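Long-range contacts in beta-fructofuranosidase (Bifidobacterium adolescentis, PDB 6NOB), which probably hydrolyses beta-fructofuranosides such as sucrose, releasing fructose: residues F122-R127 / C466-M471; A409-N414 / D422-D427. All coordinates share one frame; numbering follows the deposited sequence.

Interaction 1 (F122-R127 / C466-M471)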
loop_
_atom_site.group_PDB
_atom_site.type_symbol
_atom_site.label_atom_id
_atom_site.label_comp_id
_atom_site.label_asym_id
_atom_site.label_seq_id
_atom_site.Cartn_x
_atom_site.Cartn_y
_atom_site.Cartn_z
ATOM N N PHE A 122 -9.155 -2.085 -3.446
ATOM C CA PHE A 122 -8.827 -3.388 -2.884
ATOM C C PHE A 122 -8.748 -3.308 -1.365
ATOM O O PHE A 122 -8.109 -2.409 -0.808
ATOM C CB PHE A 122 -7.509 -3.926 -3.438
ATOM C CG PHE A 122 -7.134 -5.264 -2.861
ATOM C CD1 PHE A 122 -7.679 -6.430 -3.379
ATOM C CD2 PHE A 122 -6.277 -5.355 -1.773
ATOM C CE1 PHE A 122 -7.357 -7.664 -2.838
ATOM C CE2 PHE A 122 -5.954 -6.586 -1.227
ATOM C CZ PHE A 122 -6.492 -7.741 -1.763
ATOM N N GLU A 123 -9.398 -4.256 -0.701
ATOM C CA GLU A 123 -9.319 -4.457 0.735
ATOM C C GLU A 123 -9.297 -5.954 0.993
ATOM O O GLU A 123 -9.867 -6.727 0.211
ATOM C CB GLU A 123 -10.510 -3.828 1.478
ATOM C CG GLU A 123 -10.738 -2.348 1.211
ATOM C CD GLU A 123 -12.021 -1.840 1.846
ATOM O OE1 GLU A 123 -12.683 -2.629 2.554
ATOM O OE2 GLU A 123 -12.370 -0.656 1.636
ATOM N N PRO A 124 -8.644 -6.398 2.062
ATOM C CA PRO A 124 -8.748 -7.807 2.451
ATOM C C PRO A 124 -10.141 -8.107 2.984
ATOM O O PRO A 124 -10.957 -7.211 3.207
ATOM C CB PRO A 124 -7.678 -7.960 3.534
ATOM C CG PRO A 124 -7.554 -6.591 4.117
ATOM C CD PRO A 124 -7.765 -5.641 2.970
ATOM N N PHE A 125 -10.411 -9.402 3.174
ATOM C CA PHE A 125 -11.688 -9.817 3.747
ATOM C C PHE A 125 -11.961 -9.085 5.053
ATOM O O PHE A 125 -13.047 -8.535 5.261
ATOM C CB PHE A 125 -11.697 -11.330 3.981
ATOM C CG PHE A 125 -11.616 -12.146 2.725
ATOM C CD1 PHE A 125 -12.524 -11.957 1.697
ATOM C CD2 PHE A 125 -10.635 -13.112 2.578
ATOM C CE1 PHE A 125 -12.451 -12.715 0.543
ATOM C CE2 PHE A 125 -10.557 -13.872 1.428
ATOM C CZ PHE A 125 -11.467 -13.676 0.411
ATOM N N ALA A 126 -10.971 -9.063 5.939
ATOM C CA ALA A 126 -11.062 -8.401 7.233
ATOM C C ALA A 126 -9.641 -8.218 7.756
ATOM O O ALA A 126 -8.665 -8.484 7.045
ATOM C CB ALA A 126 -11.938 -9.207 8.197
ATOM N N ARG A 127 -9.528 -7.774 9.010
ATOM C CA ARG A 127 -8.250 -7.592 9.695
ATOM C C ARG A 127 -7.416 -6.488 9.044
ATOM O O ARG A 127 -7.960 -5.622 8.353
ATOM C CB ARG A 127 -7.472 -8.913 9.748
ATOM C CG ARG A 127 -8.312 -10.130 10.155
ATOM C CD ARG A 127 -8.767 -10.074 11.614
ATOM N NE ARG A 127 -10.053 -9.397 11.780
ATOM C CZ ARG A 127 -11.236 -9.987 11.639
ATOM N NH1 ARG A 127 -11.306 -11.271 11.318
ATOM N NH2 ARG A 127 -12.353 -9.293 11.812
ATOM N N CYS A 466 -16.261 -7.620 11.395
ATOM C CA CYS A 466 -16.625 -7.752 9.985
ATOM C C CYS A 466 -16.140 -6.559 9.168
ATOM O O CYS A 466 -16.857 -6.023 8.320
ATOM C CB CYS A 466 -18.136 -7.940 9.829
ATOM S SG CYS A 466 -18.824 -9.326 10.763
ATOM N N LEU A 467 -14.907 -6.131 9.433
ATOM C CA LEU A 467 -14.342 -4.961 8.780
ATOM C C LEU A 467 -12.841 -5.147 8.620
ATOM O O LEU A 467 -12.201 -5.858 9.397
ATOM C CB LEU A 467 -14.619 -3.681 9.577
ATOM C CG LEU A 467 -14.580 -2.372 8.792
ATOM C CD1 LEU A 467 -15.838 -2.235 7.958
ATOM C CD2 LEU A 467 -14.406 -1.178 9.716
ATOM N N ALA A 468 -12.285 -4.491 7.607
ATOM C CA ALA A 468 -10.848 -4.452 7.397
ATOM C C ALA A 468 -10.316 -3.061 7.713
ATOM O O ALA A 468 -11.038 -2.065 7.621
ATOM C CB ALA A 468 -10.488 -4.834 5.958
ATOM N N ASN A 469 -9.046 -3.004 8.100
ATOM C CA ASN A 469 -8.330 -1.746 8.286
ATOM C C ASN A 469 -7.242 -1.689 7.220
ATOM O O ASN A 469 -6.163 -2.265 7.389
ATOM C CB ASN A 469 -7.743 -1.636 9.690
ATOM C CG ASN A 469 -7.077 -0.287 9.943
ATOM O OD1 ASN A 469 -6.662 0.406 9.012
ATOM N ND2 ASN A 469 -6.973 0.088 11.211
ATOM N N GLY A 470 -7.527 -0.984 6.130
ATOM C CA GLY A 470 -6.556 -0.820 5.071
ATOM C C GLY A 470 -7.150 -0.980 3.689
ATOM O O GLY A 470 -7.990 -1.855 3.459
ATOM N N MET A 471 -6.730 -0.125 2.762
ATOM C CA MET A 471 -7.112 -0.272 1.368
ATOM C C MET A 471 -5.972 0.235 0.501
ATOM O O MET A 471 -5.109 0.993 0.952
ATOM C CB MET A 471 -8.416 0.472 1.047
ATOM C CG MET A 471 -8.240 1.941 0.721
ATOM S SD MET A 471 -9.780 2.726 0.216
ATOM C CE MET A 471 -10.696 2.715 1.753
HETATM O O HOH W 1 -12.629 -6.406 11.889
#
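Asn469 N donates to Arg127 O at 2.8 Å, nearly straight (167°). A weak bond of 3.3 Å runs from Arg127 N to Leu467 O. That same Leu467 O accepts a water hydrogen at 2.6 Å. The water in turn accepts from Arg127 NH2 at 2.9 Å, in the guanidinium plane at its edge. Ala126 CB sits over the centre of one guanidinium face; Arg127 NH2 also pairs with Asp99 in a salt bridge, and NH1 is hydrogen-bonded to Arg75 O. The two backbone bonds flank Ala468 and make a parallel bridge between it and Arg127, where strand 468-481 meets the start of strand 127-138, consistent with closure of the five-bladed propeller between its last and first blades. Ala468 CB packs on Pro124 CG at 3.9 Å. Farther along, Glu123 and Met471 lie side by side, Glu123 CG 3.7 Å from Met471 CB and Glu123 OE2 3.8 Å from Met471 CE. Extended beyond CG, Glu123 makes a salt bridge through OE1 with Arg117 and a hydrogen bond through OE2 with the Ser118 hydroxyl. An alanine here would probably open a gap beside Met471 and cost Arg117 this counter-charge and Ser118 a partner. Nearby, Met471 CA makes a CA-H...O contact with Phe122 O.

Interaction 2 (A409-N414 / D422-D427)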
loop_
_atom_site.group_PDB
_atom_site.type_symbol
_atom_site.label_atom_id
_atom_site.label_comp_id
_atom_site.label_asym_id
_atom_site.label_seq_id
_atom_site.Cartn_x
_atom_site.Cartn_y
_atom_site.Cartn_z
ATOM N N ALA A 409 13.154 13.713 -9.531
ATOM C CA ALA A 409 13.408 13.440 -10.938
ATOM C C ALA A 409 14.700 14.113 -11.384
ATOM O O ALA A 409 14.981 15.253 -11.001
ATOM C CB ALA A 409 12.241 13.916 -11.814
ATOM N N GLY A 410 15.476 13.407 -12.196
ATOM C CA GLY A 410 16.732 13.956 -12.668
ATOM C C GLY A 410 17.499 12.958 -13.504
ATOM O O GLY A 410 16.924 12.032 -14.079
ATOM N N ASP A 411 18.813 13.158 -13.566
ATOM C CA ASP A 411 19.705 12.322 -14.358
ATOM C C ASP A 411 20.587 11.494 -13.436
ATOM O O ASP A 411 21.228 12.036 -12.528
ATOM C CB ASP A 411 20.573 13.174 -15.286
ATOM C CG ASP A 411 19.766 14.185 -16.073
ATOM O OD1 ASP A 411 18.628 13.863 -16.471
ATOM O OD2 ASP A 411 20.271 15.306 -16.292
ATOM N N LEU A 412 20.613 10.184 -13.668
ATOM C CA LEU A 412 21.558 9.295 -13.001
ATOM C C LEU A 412 22.943 9.511 -13.598
ATOM O O LEU A 412 23.169 9.213 -14.774
ATOM C CB LEU A 412 21.113 7.848 -13.173
ATOM C CG LEU A 412 21.227 6.892 -11.989
ATOM C CD1 LEU A 412 20.574 7.484 -10.755
ATOM C CD2 LEU A 412 20.590 5.567 -12.355
ATOM N N VAL A 413 23.872 10.025 -12.799
ATOM C CA VAL A 413 25.188 10.402 -13.297
ATOM C C VAL A 413 26.255 9.524 -12.658
ATOM O O VAL A 413 26.080 8.981 -11.562
ATOM C CB VAL A 413 25.491 11.896 -13.042
ATOM C CG1 VAL A 413 24.450 12.767 -13.726
ATOM C CG2 VAL A 413 25.528 12.184 -11.552
ATOM N N ASN A 414 27.374 9.395 -13.363
ATOM C CA ASN A 414 28.516 8.616 -12.907
ATOM C C ASN A 414 29.445 9.501 -12.085
ATOM O O ASN A 414 29.834 10.584 -12.531
ATOM C CB ASN A 414 29.268 8.031 -14.103
ATOM C CG ASN A 414 29.721 6.610 -13.868
ATOM O OD1 ASN A 414 29.320 5.969 -12.895
ATOM N ND2 ASN A 414 30.566 6.105 -14.761
ATOM N N ASP A 422 21.219 13.062 -9.891
ATOM C CA ASP A 422 21.310 14.518 -9.959
ATOM C C ASP A 422 19.887 15.064 -9.975
ATOM O O ASP A 422 19.230 15.091 -11.019
ATOM C CB ASP A 422 22.098 14.949 -11.191
ATOM C CG ASP A 422 22.279 16.455 -11.277
ATOM O OD1 ASP A 422 21.996 17.154 -10.280
ATOM O OD2 ASP A 422 22.703 16.942 -12.347
ATOM N N VAL A 423 19.402 15.498 -8.812
ATOM C CA VAL A 423 18.012 15.926 -8.681
ATOM C C VAL A 423 17.815 17.243 -9.417
ATOM O O VAL A 423 18.477 18.243 -9.118
ATOM C CB VAL A 423 17.611 16.057 -7.207
ATOM C CG1 VAL A 423 16.149 16.467 -7.098
ATOM C CG2 VAL A 423 17.867 14.753 -6.462
ATOM N N LYS A 424 16.893 17.250 -10.382
ATOM C CA LYS A 424 16.481 18.473 -11.058
ATOM C C LYS A 424 15.159 19.022 -10.541
ATOM O O LYS A 424 14.892 20.216 -10.718
ATOM C CB LYS A 424 16.357 18.241 -12.570
ATOM C CG LYS A 424 17.616 17.712 -13.240
ATOM C CD LYS A 424 18.768 18.697 -13.148
ATOM C CE LYS A 424 19.901 18.296 -14.079
ATOM N NZ LYS A 424 21.042 19.249 -14.020
ATOM N N ALA A 425 14.335 18.189 -9.907
ATOM C CA ALA A 425 13.050 18.630 -9.380
ATOM C C ALA A 425 12.575 17.625 -8.344
ATOM O O ALA A 425 12.957 16.454 -8.366
ATOM C CB ALA A 425 12.008 18.792 -10.493
ATOM N N SER A 426 11.729 18.102 -7.433
ATOM C CA SER A 426 11.145 17.253 -6.404
ATOM C C SER A 426 9.806 17.839 -5.980
ATOM O O SER A 426 9.600 19.051 -6.042
ATOM C CB SER A 426 12.080 17.115 -5.197
ATOM O OG SER A 426 11.726 18.006 -4.153
ATOM N N ASP A 427 8.898 16.964 -5.552
ATOM C CA ASP A 427 7.579 17.373 -5.072
ATOM C C ASP A 427 6.899 16.154 -4.460
ATOM O O ASP A 427 7.435 15.042 -4.483
ATOM C CB ASP A 427 6.727 17.972 -6.191
ATOM C CG ASP A 427 5.827 19.087 -5.700
ATOM O OD1 ASP A 427 5.354 18.999 -4.546
ATOM O OD2 ASP A 427 5.604 20.046 -6.465
HETATM O O HOH W 2 23.065 16.107 -15.123
#
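Ala409 O takes two backbone N-H groups, Lys424 N at 2.8 Å and Ala425 N at 3.2 Å, both in its carbonyl plane, so this antiparallel hairpin carries a classic beta bulge on strand 418-428, with Lys424 at a near-helical psi of -21°. Ala409 N returns a bond to Ala425 O, and past the bulge Asp411 and Asp422 form a hydrogen-bonded pair in both directions. Gly410, between Ala409 and Asp411, brings its CA to 3.2 Å from Asp422 O, and a CB there would run into that oxygen. Lys424 CG passes 3.9 Å from Gly410 CA. Its chain bends at chi2 (-63°), then runs extended past Asp411, Lys424 CE lying 3.7 Å from Asp411 OD2, to reach Asp422. Lys424 NZ forms a salt bridge with Asp422 OD2 at 3.3 Å, weak as a hydrogen bond. A water donates to Asp411 OD2 and to Asp422 OD2, linking the carboxylates, which share one face of the hairpin. Asp422 CB also touches Val413 CG1 at 4.1 Å, and Pro309 lies against both side chains. With the two OD2 atoms of Asp411 and Asp422 4.9 Å apart, the lysine and the water would probably ease the repulsion between like charges.

In the fold
Interactions 1 and 2 do not touch: their centres are 37 Å apart, their nearest atoms about 20 Å, and they lie on opposite sides of the centre of the chain. Interaction 2, a local hairpin of strands 405-415 and 418-428, falls within the 338 residues that separate the two segments of interaction 1, consistent with the fourth of the five blades. Strand 127-138, entered through interaction 1, carries the WMNDPNG sequence, whose aspartate is the nucleophile in characterised relatives. A 1,2-ethanediol, probably from the crystallisation liquor, lies about 5 Å from the side chain of Pro124. Interaction 2 is more peripheral, its centre 25 Å from that of the chain against 12 Å for interaction 1.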